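Local coordinates for protein fatty acid amide hydrolase (Candida albicans, PDB 6KVR) that probably hydrolyses monocarboxylic acid amides to the carboxylate and ammonium, as an amidase-family (amidase signature) enzyme, at residues P272-I277 with K548-E553; V460-S465 with L543-K548; L130-E135 with G194-V199; E88-I93 with H151-S156. All blocks are in the same frame, centred on the assembly; numbering follows the deposited sequence.

Interaction 1 of 4, residues P272-I277 with K548-E553; sequences PTTKRI and KRYFDE
Asp552 OD1 is gripped by two donors: Thr273 OG1 at 2.8 Å from OD1 and Arg276 NH1 at 3.0 Å from OD1, both arriving above the carboxylate plane. The other oxygen, Asp552 OD2, offers its syn lone pair to Thr273 N (2.9 Å), so the carboxylate spans the backbone and side chain of one threonine. Thr273 OG1, set beside its own backbone N (chi1 -39°), gives its proton to Asp552 and accepts from Tyr550 N (3.0 Å), which fixes its rotation. The same torsion sends Thr273 CG2 over one face of the Tyr550 ring, 3.3 Å from the centroid and almost on the normal, a CH-pi contact. At the ring's far end Tyr550 OH donates to Thr274 O (2.9 Å) from above the carbonyl plane. Arg276, bent at chi3 (80°), meets Glu553 end-on, Arg276 NH1 to Glu553 OE1 at 3.1 Å and NH2 to OE2 at 3.0 Å. Its partners lie near the guanidinium plane, whereas the Asp552 carboxylate stands 82° to it. Glu553 has a second cation in Arg332, and Tyr550 packs on Leu327 of the second subunit, placing the contact beside the dimer interface. Two type II turns, Thr273-Arg276 and Lys548-Phe551, are thus joined at the start of helix 552-565. With one arginine between two largely buried carboxylates, and Arg332 nearby, Asp552 and Glu553 are probably both held in the ionised state.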
loop_
_atom_site.group_PDB
_atom_site.type_symbol
_atom_site.label_atom_id
_atom_site.label_comp_id
_atom_site.label_asym_id
_atom_site.label_seq_id
_atom_site.Cartn_x
_atom_site.Cartn_y
_atom_site.Cartn_z
ATOM N N PRO A 272 12.562 6.018 3.406
ATOM C CA PRO A 272 11.313 5.962 4.175
ATOM C C PRO A 272 10.463 4.751 3.801
ATOM O O PRO A 272 10.693 4.074 2.787
ATOM C CB PRO A 272 10.607 7.273 3.823
ATOM C CG PRO A 272 11.304 7.811 2.605
ATOM C CD PRO A 272 12.575 7.077 2.386
ATOM N N THR A 273 9.500 4.454 4.679
ATOM C CA THR A 273 8.485 3.455 4.362
ATOM C C THR A 273 7.786 3.851 3.073
ATOM O O THR A 273 7.579 5.042 2.811
ATOM C CB THR A 273 7.436 3.343 5.486
ATOM O OG1 THR A 273 8.057 3.441 6.770
ATOM C CG2 THR A 273 6.709 1.989 5.401
ATOM N N THR A 274 7.402 2.857 2.270
ATOM C CA THR A 274 6.766 3.173 0.996
ATOM C C THR A 274 5.499 3.991 1.208
ATOM O O THR A 274 4.833 3.901 2.246
ATOM C CB THR A 274 6.416 1.909 0.207
ATOM O OG1 THR A 274 5.605 1.049 1.019
ATOM C CG2 THR A 274 7.682 1.160 -0.244
ATOM N N LYS A 275 5.186 4.806 0.201
ATOM C CA LYS A 275 3.929 5.532 0.045
ATOM C C LYS A 275 3.801 6.733 0.971
ATOM O O LYS A 275 2.704 7.224 1.186
ATOM C CB LYS A 275 2.723 4.601 0.197
ATOM C CG LYS A 275 2.799 3.379 -0.733
ATOM C CD LYS A 275 2.395 2.095 -0.012
ATOM C CE LYS A 275 0.946 1.662 -0.353
ATOM N NZ LYS A 275 0.308 0.721 0.646
ATOM N N ARG A 276 4.901 7.247 1.508
ATOM C CA ARG A 276 4.864 8.530 2.189
ATOM C C ARG A 276 5.333 9.664 1.281
ATOM O O ARG A 276 4.703 10.726 1.235
ATOM C CB ARG A 276 5.723 8.469 3.462
ATOM C CG ARG A 276 5.323 7.371 4.433
ATOM C CD ARG A 276 5.883 7.598 5.846
ATOM N NE ARG A 276 5.109 8.565 6.619
ATOM C CZ ARG A 276 5.216 8.749 7.932
ATOM N NH1 ARG A 276 6.016 8.001 8.673
ATOM N NH2 ARG A 276 4.509 9.722 8.512
ATOM N N ILE A 277 6.408 9.438 0.528
ATOM C CA ILE A 277 6.960 10.402 -0.412
ATOM C C ILE A 277 6.614 9.917 -1.819
ATOM O O ILE A 277 6.757 8.727 -2.117
ATOM C CB ILE A 277 8.485 10.559 -0.202
ATOM C CG1 ILE A 277 8.761 11.387 1.061
ATOM C CG2 ILE A 277 9.129 11.298 -1.332
ATOM C CD1 ILE A 277 8.555 10.664 2.336
ATOM N N LYS A 548 10.441 -0.213 12.698
ATOM C CA LYS A 548 9.214 -0.848 12.240
ATOM C C LYS A 548 8.520 0.022 11.187
ATOM O O LYS A 548 8.728 1.236 11.104
ATOM C CB LYS A 548 8.268 -1.117 13.416
ATOM C CG LYS A 548 8.633 -2.341 14.256
ATOM C CD LYS A 548 8.026 -2.270 15.655
ATOM C CE LYS A 548 7.956 -0.826 16.137
ATOM N NZ LYS A 548 7.615 -0.722 17.586
ATOM N N ARG A 549 7.670 -0.623 10.384
ATOM C CA ARG A 549 7.046 0.045 9.242
ATOM C C ARG A 549 6.208 1.235 9.686
ATOM O O ARG A 549 5.387 1.123 10.605
ATOM C CB ARG A 549 6.166 -0.947 8.468
ATOM C CG ARG A 549 6.937 -2.037 7.763
ATOM C CD ARG A 549 6.015 -2.831 6.851
ATOM N NE ARG A 549 5.808 -2.163 5.572
ATOM C CZ ARG A 549 4.663 -2.185 4.901
ATOM N NH1 ARG A 549 3.598 -2.824 5.367
ATOM N NH2 ARG A 549 4.585 -1.562 3.727
ATOM N N TYR A 550 6.419 2.369 9.019
ATOM C CA TYR A 550 5.726 3.642 9.237
ATOM C C TYR A 550 6.110 4.313 10.548
ATOM O O TYR A 550 5.449 5.263 10.973
ATOM C CB TYR A 550 4.203 3.485 9.123
ATOM C CG TYR A 550 3.864 3.125 7.706
ATOM C CD1 TYR A 550 3.918 4.087 6.700
ATOM C CD2 TYR A 550 3.581 1.810 7.352
ATOM C CE1 TYR A 550 3.653 3.762 5.388
ATOM C CE2 TYR A 550 3.318 1.469 6.038
ATOM C CZ TYR A 550 3.359 2.446 5.062
ATOM O OH TYR A 550 3.105 2.097 3.755
ATOM N N PHE A 551 7.186 3.859 11.183
ATOM C CA PHE A 551 7.752 4.550 12.341
ATOM C C PHE A 551 9.003 5.336 11.962
ATOM O O PHE A 551 9.965 5.400 12.733
ATOM C CB PHE A 551 8.041 3.553 13.459
ATOM C CG PHE A 551 6.795 3.053 14.165
ATOM C CD1 PHE A 551 5.925 2.165 13.532
ATOM C CD2 PHE A 551 6.487 3.478 15.459
ATOM C CE1 PHE A 551 4.774 1.700 14.176
ATOM C CE2 PHE A 551 5.336 3.007 16.112
ATOM C CZ PHE A 551 4.478 2.119 15.469
ATOM N N ASP A 552 9.002 5.921 10.752
ATOM C CA ASP A 552 10.113 6.744 10.266
ATOM C C ASP A 552 10.507 7.834 11.258
ATOM O O ASP A 552 11.692 8.178 11.382
ATOM C CB ASP A 552 9.735 7.410 8.936
ATOM C CG ASP A 552 9.103 6.448 7.944
ATOM O OD1 ASP A 552 8.048 5.839 8.234
ATOM O OD2 ASP A 552 9.668 6.323 6.853
ATOM N N GLU A 553 9.515 8.435 11.914
ATOM C CA GLU A 553 9.785 9.547 12.819
ATOM C C GLU A 553 10.689 9.105 13.960
ATOM O O GLU A 553 11.672 9.779 14.282
ATOM C CB GLU A 553 8.462 10.116 13.348
ATOM C CG GLU A 553 7.600 10.764 12.254
ATOM C CD GLU A 553 6.538 9.808 11.676
ATOM O OE1 GLU A 553 6.789 8.577 11.580
ATOM O OE2 GLU A 553 5.436 10.290 11.326
#

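Interaction 2 of 4, residues V460-S465 with L543-K548; sequences VDFILS and LQLSGK
Neighbouring antiparallel strands of the large mixed sheet in the amidase core, 462-466 and 540-546, pair here, their short axes 4.6 Å apart. Ile463 with Ser546 and Ser465 with Gln544 are hydrogen-bonded pairs, flanking the non-hydrogen-bonded pair Leu464-Leu545. Each hydrogen-bonded pair has two backbone bonds; in the first, Ile463 N to Ser546 O and Ser546 N to Ile463 O are both 2.9 Å. In the second, Gln544 N to Ser465 O is nearly straight (N-H...O 170°), whereas Ser465 N to Gln544 O is more bent (145°). On the leucine side, Leu545 CD1 lies 3.8 Å from Phe462 CB. Leu464, its CG anti to the backbone N, brings CD1 to 4.1 Å from Leu543 CB. On the side of Ser465 and Ser546, a water bonds Ile463 O and both hydroxyls, 2.6 Å from Ser465 OG; Ser546 OG also bonds Thr494, and Gln544 OE1 takes a bond from Arg259. Where the strands part, one water links Asp461 O to Lys548 N and another joins Val460 O to Lys548 NZ, 2.9 Å from NZ. With helix 552-565 on the leucine face and helix 482-490 on the serine face, this is the mixed central sheet between helices of the amidase signature fold.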
loop_
_atom_site.group_PDB
_atom_site.type_symbol
_atom_site.label_atom_id
_atom_site.label_comp_id
_atom_site.label_asym_id
_atom_site.label_seq_id
_atom_site.Cartn_x
_atom_site.Cartn_y
_atom_site.Cartn_z
ATOM N N VAL A 460 11.913 -4.775 20.653
ATOM C CA VAL A 460 13.050 -4.183 19.951
ATOM C C VAL A 460 12.615 -2.869 19.312
ATOM O O VAL A 460 11.598 -2.816 18.611
ATOM C CB VAL A 460 13.590 -5.146 18.880
ATOM C CG1 VAL A 460 14.791 -4.519 18.155
ATOM C CG2 VAL A 460 13.955 -6.485 19.496
ATOM N N ASP A 461 13.396 -1.810 19.523
ATOM C CA ASP A 461 13.116 -0.538 18.861
ATOM C C ASP A 461 13.734 -0.447 17.462
ATOM O O ASP A 461 13.071 0.024 16.533
ATOM C CB ASP A 461 13.630 0.636 19.705
ATOM C CG ASP A 461 12.953 0.733 21.063
ATOM O OD1 ASP A 461 11.757 1.076 21.106
ATOM O OD2 ASP A 461 13.621 0.488 22.094
ATOM N N PHE A 462 14.993 -0.854 17.291
ATOM C CA PHE A 462 15.686 -0.672 16.012
ATOM C C PHE A 462 16.642 -1.818 15.742
ATOM O O PHE A 462 17.075 -2.528 16.651
ATOM C CB PHE A 462 16.467 0.643 15.962
ATOM C CG PHE A 462 15.639 1.836 16.320
ATOM C CD1 PHE A 462 14.747 2.380 15.402
ATOM C CD2 PHE A 462 15.724 2.399 17.583
ATOM C CE1 PHE A 462 13.961 3.479 15.736
ATOM C CE2 PHE A 462 14.935 3.498 17.925
ATOM C CZ PHE A 462 14.052 4.038 16.995
ATOM N N ILE A 463 16.975 -1.987 14.464
ATOM C CA ILE A 463 17.971 -2.960 14.026
ATOM C C ILE A 463 19.141 -2.189 13.432
ATOM O O ILE A 463 18.952 -1.302 12.584
ATOM C CB ILE A 463 17.364 -3.969 13.035
ATOM C CG1 ILE A 463 16.154 -4.654 13.681
ATOM C CG2 ILE A 463 18.380 -5.042 12.635
ATOM C CD1 ILE A 463 15.426 -5.617 12.786
ATOM N N LEU A 464 20.338 -2.477 13.925
ATOM C CA LEU A 464 21.567 -1.840 13.471
ATOM C C LEU A 464 22.342 -2.866 12.664
ATOM O O LEU A 464 22.472 -4.021 13.091
ATOM C CB LEU A 464 22.399 -1.342 14.650
ATOM C CG LEU A 464 23.758 -0.686 14.364
ATOM C CD1 LEU A 464 23.590 0.568 13.530
ATOM C CD2 LEU A 464 24.498 -0.351 15.667
ATOM N N SER A 465 22.839 -2.464 11.497
ATOM C CA SER A 465 23.417 -3.435 10.582
ATOM C C SER A 465 24.350 -2.710 9.616
ATOM O O SER A 465 24.256 -1.486 9.462
ATOM C CB SER A 465 22.314 -4.181 9.813
ATOM O OG SER A 465 21.714 -3.302 8.881
ATOM N N LEU A 543 26.484 3.171 8.596
ATOM C CA LEU A 543 25.722 2.007 9.029
ATOM C C LEU A 543 24.228 2.292 8.908
ATOM O O LEU A 543 23.809 3.444 8.769
ATOM C CB LEU A 543 26.078 1.634 10.478
ATOM C CG LEU A 543 27.507 1.210 10.838
ATOM C CD1 LEU A 543 27.627 1.048 12.352
ATOM C CD2 LEU A 543 27.927 -0.087 10.130
ATOM N N GLN A 544 23.415 1.237 9.004
ATOM C CA GLN A 544 21.971 1.347 8.845
ATOM C C GLN A 544 21.242 1.159 10.170
ATOM O O GLN A 544 21.551 0.243 10.941
ATOM C CB GLN A 544 21.441 0.320 7.848
ATOM C CG GLN A 544 21.922 0.555 6.450
ATOM C CD GLN A 544 21.234 -0.380 5.488
ATOM O OE1 GLN A 544 20.432 0.056 4.666
ATOM N NE2 GLN A 544 21.507 -1.677 5.612
ATOM N N LEU A 545 20.247 2.011 10.399
ATOM C CA LEU A 545 19.303 1.893 11.507
ATOM C C LEU A 545 17.891 1.735 10.937
ATOM O O LEU A 545 17.350 2.665 10.328
ATOM C CB LEU A 545 19.410 3.112 12.418
ATOM C CG LEU A 545 18.784 3.015 13.813
ATOM C CD1 LEU A 545 19.663 2.240 14.790
ATOM C CD2 LEU A 545 18.547 4.426 14.309
ATOM N N SER A 546 17.294 0.562 11.130
ATOM C CA SER A 546 15.965 0.250 10.616
ATOM C C SER A 546 14.935 0.187 11.743
ATOM O O SER A 546 15.188 -0.416 12.790
ATOM C CB SER A 546 15.967 -1.089 9.881
ATOM O OG SER A 546 17.018 -1.132 8.946
ATOM N N GLY A 547 13.760 0.780 11.511
ATOM C CA GLY A 547 12.651 0.713 12.432
ATOM C C GLY A 547 11.469 -0.053 11.859
ATOM O O GLY A 547 11.478 -0.498 10.715
ATOM N N LYS A 548 10.441 -0.213 12.698
ATOM C CA LYS A 548 9.214 -0.848 12.240
ATOM C C LYS A 548 8.520 0.022 11.187
ATOM O O LYS A 548 8.728 1.236 11.104
ATOM C CB LYS A 548 8.268 -1.117 13.416
ATOM C CG LYS A 548 8.633 -2.341 14.256
ATOM C CD LYS A 548 8.026 -2.270 15.655
ATOM C CE LYS A 548 7.956 -0.826 16.137
ATOM N NZ LYS A 548 7.615 -0.722 17.586
HETATM O O HOH W 1 9.031 -2.373 19.559
HETATM O O HOH W 2 10.666 0.870 15.535
HETATM O O HOH W 3 19.642 -2.117 9.888
#

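Interaction 3 of 4, residues L130-E135 with G194-V199; sequences LKQAEE and GAVFYV
Polar contact between helix 126-143 and the segment 194-199 runs through a single side chain, Gln132. Its CG stands beside the backbone N and the chain beyond is extended, so the carboxamide reaches straight out from the helix to the backbone of Phe197. Phe197 N donates to Gln132 OE1 at 3.1 Å, nearly straight at hydrogen (167°). At the acceptor, however, the donor stands above the amide plane, with a C=O...N angle of 114°. Gln132 NE2 lies 2.8 Å from Phe197 O. Apolar contact is slighter. Val196, with CG1 anti to its backbone N, sets that methyl 4.1 Å from Gln132 CB and 4.3 Å from Ala133 N, alongside the helix. Phe104 of helix 100-118 packs against both Val196 and Ala133. Phe197 meets the glutamine amide with its CB, Gln132 OE1 lying 4.0 Å from it, while its ring packs on helix 185-192. Before this, Gly194 (phi 113°) closes that helix in a Schellman motif, and Gly194 O and Ala195 O both accept from Arg136, one helical turn beyond Gln132. The helix thus meets the incoming chain by side chain to backbone: the amide hydrogen of the buried Phe197 is satisfied by a glutamine oxygen before strand 199-201 begins.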
loop_
_atom_site.group_PDB
_atom_site.type_symbol
_atom_site.label_atom_id
_atom_site.label_comp_id
_atom_site.label_asym_id
_atom_site.label_seq_id
_atom_site.Cartn_x
_atom_site.Cartn_y
_atom_site.Cartn_z
ATOM N N LEU A 130 20.245 31.068 -10.139
ATOM C CA LEU A 130 20.410 32.440 -9.658
ATOM C C LEU A 130 19.102 33.223 -9.763
ATOM O O LEU A 130 18.688 33.900 -8.812
ATOM C CB LEU A 130 21.533 33.136 -10.443
ATOM C CG LEU A 130 21.825 34.575 -9.993
ATOM C CD1 LEU A 130 22.043 34.621 -8.479
ATOM C CD2 LEU A 130 23.003 35.220 -10.758
ATOM N N LYS A 131 18.434 33.136 -10.917
ATOM C CA LYS A 131 17.145 33.803 -11.099
ATOM C C LYS A 131 16.113 33.325 -10.083
ATOM O O LYS A 131 15.345 34.131 -9.548
ATOM C CB LYS A 131 16.650 33.579 -12.528
ATOM C CG LYS A 131 17.226 34.576 -13.510
ATOM C CD LYS A 131 16.892 34.191 -14.935
ATOM C CE LYS A 131 17.941 34.704 -15.908
ATOM N NZ LYS A 131 18.072 36.184 -15.842
ATOM N N GLN A 132 16.079 32.019 -9.795
ATOM C CA GLN A 132 15.184 31.515 -8.753
ATOM C C GLN A 132 15.508 32.129 -7.398
ATOM O O GLN A 132 14.606 32.500 -6.641
ATOM C CB GLN A 132 15.282 29.998 -8.639
ATOM C CG GLN A 132 14.866 29.210 -9.832
ATOM C CD GLN A 132 15.147 27.736 -9.619
ATOM O OE1 GLN A 132 14.681 27.147 -8.637
ATOM N NE2 GLN A 132 15.936 27.138 -10.521
ATOM N N ALA A 133 16.795 32.184 -7.048
ATOM C CA ALA A 133 17.169 32.771 -5.766
ATOM C C ALA A 133 16.788 34.239 -5.709
ATOM O O ALA A 133 16.416 34.744 -4.644
ATOM C CB ALA A 133 18.668 32.603 -5.507
ATOM N N GLU A 134 16.855 34.936 -6.842
ATOM C CA GLU A 134 16.453 36.340 -6.872
ATOM C C GLU A 134 14.964 36.490 -6.580
ATOM O O GLU A 134 14.565 37.323 -5.755
ATOM C CB GLU A 134 16.820 36.953 -8.224
ATOM C CG GLU A 134 18.158 37.691 -8.179
ATOM C CD GLU A 134 18.948 37.578 -9.457
ATOM O OE1 GLU A 134 18.370 37.213 -10.516
ATOM O OE2 GLU A 134 20.166 37.842 -9.398
ATOM N N GLU A 135 14.129 35.678 -7.242
ATOM C CA GLU A 135 12.698 35.684 -6.954
ATOM C C GLU A 135 12.440 35.479 -5.472
ATOM O O GLU A 135 11.593 36.155 -4.884
ATOM C CB GLU A 135 11.978 34.603 -7.761
ATOM C CG GLU A 135 12.385 34.509 -9.203
ATOM C CD GLU A 135 11.570 33.478 -9.981
ATOM O OE1 GLU A 135 10.358 33.343 -9.708
ATOM O OE2 GLU A 135 12.153 32.781 -10.844
ATOM N N GLY A 194 9.627 26.389 -1.494
ATOM C CA GLY A 194 10.618 27.439 -1.578
ATOM C C GLY A 194 12.004 27.020 -2.011
ATOM O O GLY A 194 12.890 27.884 -2.070
ATOM N N ALA A 195 12.234 25.750 -2.345
ATOM C CA ALA A 195 13.594 25.305 -2.625
ATOM C C ALA A 195 14.117 25.919 -3.923
ATOM O O ALA A 195 13.357 26.381 -4.772
ATOM C CB ALA A 195 13.657 23.783 -2.702
ATOM N N VAL A 196 15.442 25.919 -4.070
ATOM C CA VAL A 196 16.112 26.481 -5.239
ATOM C C VAL A 196 16.853 25.353 -5.946
ATOM O O VAL A 196 17.579 24.587 -5.300
ATOM C CB VAL A 196 17.089 27.612 -4.853
ATOM C CG1 VAL A 196 17.818 28.126 -6.084
ATOM C CG2 VAL A 196 16.358 28.760 -4.131
ATOM N N PHE A 197 16.684 25.261 -7.269
ATOM C CA PHE A 197 17.241 24.176 -8.077
ATOM C C PHE A 197 18.296 24.691 -9.044
ATOM O O PHE A 197 18.191 25.805 -9.560
ATOM C CB PHE A 197 16.156 23.468 -8.891
ATOM C CG PHE A 197 15.030 22.923 -8.062
ATOM C CD1 PHE A 197 15.279 22.229 -6.886
ATOM C CD2 PHE A 197 13.714 23.081 -8.476
ATOM C CE1 PHE A 197 14.221 21.696 -6.131
ATOM C CE2 PHE A 197 12.657 22.550 -7.731
ATOM C CZ PHE A 197 12.911 21.869 -6.567
ATOM N N TYR A 198 19.281 23.834 -9.342
ATOM C CA TYR A 198 20.416 24.253 -10.157
ATOM C C TYR A 198 21.236 23.093 -10.715
ATOM O O TYR A 198 21.976 23.292 -11.680
ATOM C CB TYR A 198 21.338 25.182 -9.343
ATOM C CG TYR A 198 21.861 24.573 -8.057
ATOM C CD1 TYR A 198 21.007 24.296 -6.995
ATOM C CD2 TYR A 198 23.202 24.253 -7.915
ATOM C CE1 TYR A 198 21.481 23.730 -5.825
ATOM C CE2 TYR A 198 23.682 23.686 -6.748
ATOM C CZ TYR A 198 22.823 23.440 -5.706
ATOM O OH TYR A 198 23.296 22.888 -4.541
ATOM N N VAL A 199 21.140 21.896 -10.127
ATOM C CA VAL A 199 21.937 20.745 -10.564
ATOM C C VAL A 199 21.100 19.465 -10.504
ATOM O O VAL A 199 20.320 19.254 -9.565
ATOM C CB VAL A 199 23.222 20.586 -9.719
ATOM C CG1 VAL A 199 22.889 20.414 -8.249
ATOM C CG2 VAL A 199 24.044 19.411 -10.198
#

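Interaction 4 of 4, residues E88-I93 with H151-S156; sequences ELAKKI and HGIPIS
The segment 151-156 passes the helix 86-94 in loop form, turning at Gly152 with positive phi (82°) before entering strand 155-158, and no direct hydrogen bond crosses to the helix. Ile153 and Ile93 carry most of the contact: CG1 of Ile153 lies beside the backbone N (chi1 -67°) and chi2 (-51°) folds CD1 against the helix. That one methyl sits 3.8 Å from Leu89 CB, 4.0 Å from Ala90 N and 4.2 Å from Ile93 CD1, so it lies between Leu89 and Ile93, one turn apart, beside the Ala90 backbone. Ile93 spreads its two branches over the bend. CD1, at the end of a chain extended at chi2, reaches the carbonyls and lies 3.9 Å from Gly152 O; CG2, anti to the backbone N, comes 3.6 Å from His151 CD2. His151 is anchored by ND1, which bonds Val147 N, an acceptor there and probably unprotonated. One water donates to both Ala90 O and His151 O, at 2.8 Å from the latter. Phe107 of helix 100-118 packs on both Leu89 and Pro154. The join is therefore mainly apolar, methyl groups against helix and ring carbons, with one water bridging two carbonyls, its bond to Ala90 O the longer.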
loop_
_atom_site.group_PDB
_atom_site.type_symbol
_atom_site.label_atom_id
_atom_site.label_comp_id
_atom_site.label_asym_id
_atom_site.label_seq_id
_atom_site.Cartn_x
_atom_site.Cartn_y
_atom_site.Cartn_z
ATOM N N GLU A 88 19.305 25.578 10.029
ATOM C CA GLU A 88 19.728 26.906 10.471
ATOM C C GLU A 88 19.869 27.890 9.303
ATOM O O GLU A 88 19.579 29.081 9.476
ATOM C CB GLU A 88 21.016 26.798 11.295
ATOM C CG GLU A 88 22.123 25.932 10.709
ATOM C CD GLU A 88 23.142 25.455 11.773
ATOM O OE1 GLU A 88 23.852 24.438 11.533
ATOM O OE2 GLU A 88 23.249 26.114 12.835
ATOM N N LEU A 89 20.257 27.423 8.105
ATOM C CA LEU A 89 20.132 28.265 6.914
ATOM C C LEU A 89 18.702 28.777 6.738
ATOM O O LEU A 89 18.483 29.947 6.388
ATOM C CB LEU A 89 20.554 27.488 5.672
ATOM C CG LEU A 89 22.021 27.333 5.300
ATOM C CD1 LEU A 89 22.097 26.484 4.047
ATOM C CD2 LEU A 89 22.719 28.678 5.093
ATOM N N ALA A 90 17.712 27.912 6.959
ATOM C CA ALA A 90 16.325 28.313 6.755
ATOM C C ALA A 90 15.919 29.391 7.754
ATOM O O ALA A 90 15.328 30.413 7.374
ATOM C CB ALA A 90 15.399 27.094 6.860
ATOM N N LYS A 91 16.239 29.180 9.040
ATOM C CA LYS A 91 15.956 30.189 10.060
ATOM C C LYS A 91 16.681 31.502 9.766
ATOM O O LYS A 91 16.104 32.588 9.922
ATOM C CB LYS A 91 16.352 29.669 11.445
ATOM C CG LYS A 91 15.370 28.706 12.089
ATOM C CD LYS A 91 16.091 27.602 12.879
ATOM C CE LYS A 91 15.202 27.066 14.017
ATOM N NZ LYS A 91 15.292 25.579 14.272
ATOM N N LYS A 92 17.948 31.430 9.340
ATOM C CA LYS A 92 18.703 32.651 9.061
ATOM C C LYS A 92 18.081 33.443 7.914
ATOM O O LYS A 92 17.911 34.664 8.009
ATOM C CB LYS A 92 20.163 32.321 8.742
ATOM C CG LYS A 92 21.034 31.961 9.935
ATOM C CD LYS A 92 22.466 32.461 9.696
ATOM C CE LYS A 92 23.468 31.842 10.683
ATOM N NZ LYS A 92 22.884 31.636 12.052
ATOM N N ILE A 93 17.749 32.768 6.807
ATOM C CA ILE A 93 17.106 33.440 5.675
ATOM C C ILE A 93 15.773 34.039 6.102
ATOM O O ILE A 93 15.453 35.190 5.779
ATOM C CB ILE A 93 16.919 32.464 4.502
ATOM C CG1 ILE A 93 18.273 32.009 3.960
ATOM C CG2 ILE A 93 16.058 33.097 3.415
ATOM C CD1 ILE A 93 18.193 30.734 3.140
ATOM N N HIS A 151 12.408 27.945 1.887
ATOM C CA HIS A 151 12.670 29.176 1.155
ATOM C C HIS A 151 14.168 29.425 1.051
ATOM O O HIS A 151 14.856 29.586 2.067
ATOM C CB HIS A 151 11.966 30.338 1.869
ATOM C CG HIS A 151 12.176 31.677 1.228
ATOM N ND1 HIS A 151 11.167 32.356 0.579
ATOM C CD2 HIS A 151 13.267 32.480 1.168
ATOM C CE1 HIS A 151 11.631 33.508 0.127
ATOM N NE2 HIS A 151 12.903 33.607 0.471
ATOM N N GLY A 152 14.674 29.412 -0.178
ATOM C CA GLY A 152 16.066 29.710 -0.436
ATOM C C GLY A 152 17.037 28.573 -0.223
ATOM O O GLY A 152 18.246 28.811 -0.272
ATOM N N ILE A 153 16.569 27.349 0.004
ATOM C CA ILE A 153 17.430 26.226 0.343
ATOM C C ILE A 153 17.832 25.521 -0.981
ATOM O O ILE A 153 16.935 24.987 -1.648
ATOM C CB ILE A 153 16.746 25.258 1.312
ATOM C CG1 ILE A 153 16.557 25.942 2.664
ATOM C CG2 ILE A 153 17.583 24.019 1.538
ATOM C CD1 ILE A 153 17.850 26.579 3.212
ATOM N N PRO A 154 19.098 25.531 -1.353
ATOM C CA PRO A 154 19.516 24.861 -2.610
ATOM C C PRO A 154 19.544 23.346 -2.468
ATOM O O PRO A 154 20.269 22.789 -1.635
ATOM C CB PRO A 154 20.922 25.427 -2.866
ATOM C CG PRO A 154 21.066 26.598 -1.950
ATOM C CD PRO A 154 20.203 26.289 -0.752
ATOM N N ILE A 155 18.777 22.671 -3.322
ATOM C CA ILE A 155 18.529 21.239 -3.221
ATOM C C ILE A 155 18.912 20.603 -4.549
ATOM O O ILE A 155 18.548 21.116 -5.612
ATOM C CB ILE A 155 17.059 20.965 -2.844
ATOM C CG1 ILE A 155 16.822 21.376 -1.385
ATOM C CG2 ILE A 155 16.667 19.500 -3.081
ATOM C CD1 ILE A 155 15.486 20.958 -0.819
ATOM N N SER A 156 19.692 19.523 -4.488
ATOM C CA SER A 156 20.075 18.783 -5.680
ATOM C C SER A 156 19.085 17.647 -5.942
ATOM O O SER A 156 18.500 17.081 -5.017
ATOM C CB SER A 156 21.490 18.223 -5.539
ATOM O OG SER A 156 21.601 17.453 -4.357
HETATM O O HOH W 4 13.797 30.256 4.573
#

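From the N terminus, helix 86-94 opens interaction 4, and helix 126-143 opens interaction 3 before interaction 4 closes at 151-156; interaction 3 then closes at 194-199, so the two cross. They touch directly, Val196 N to Ile153 O and Val196 O to Ile155 N being probable hydrogen bonds, and so tie two helices to one end of the sheet. Later, 272-277 opens interaction 1, whose long loop encloses interaction 2: strand 462-466 meets strand 540-546, and the chain passes through the shared Lys548 into helix 552-565. Centres of interactions 1 and 2 lie about 13 Å apart. Interactions 2 and 4 both reach the large sheet, with centres about 30 Å apart.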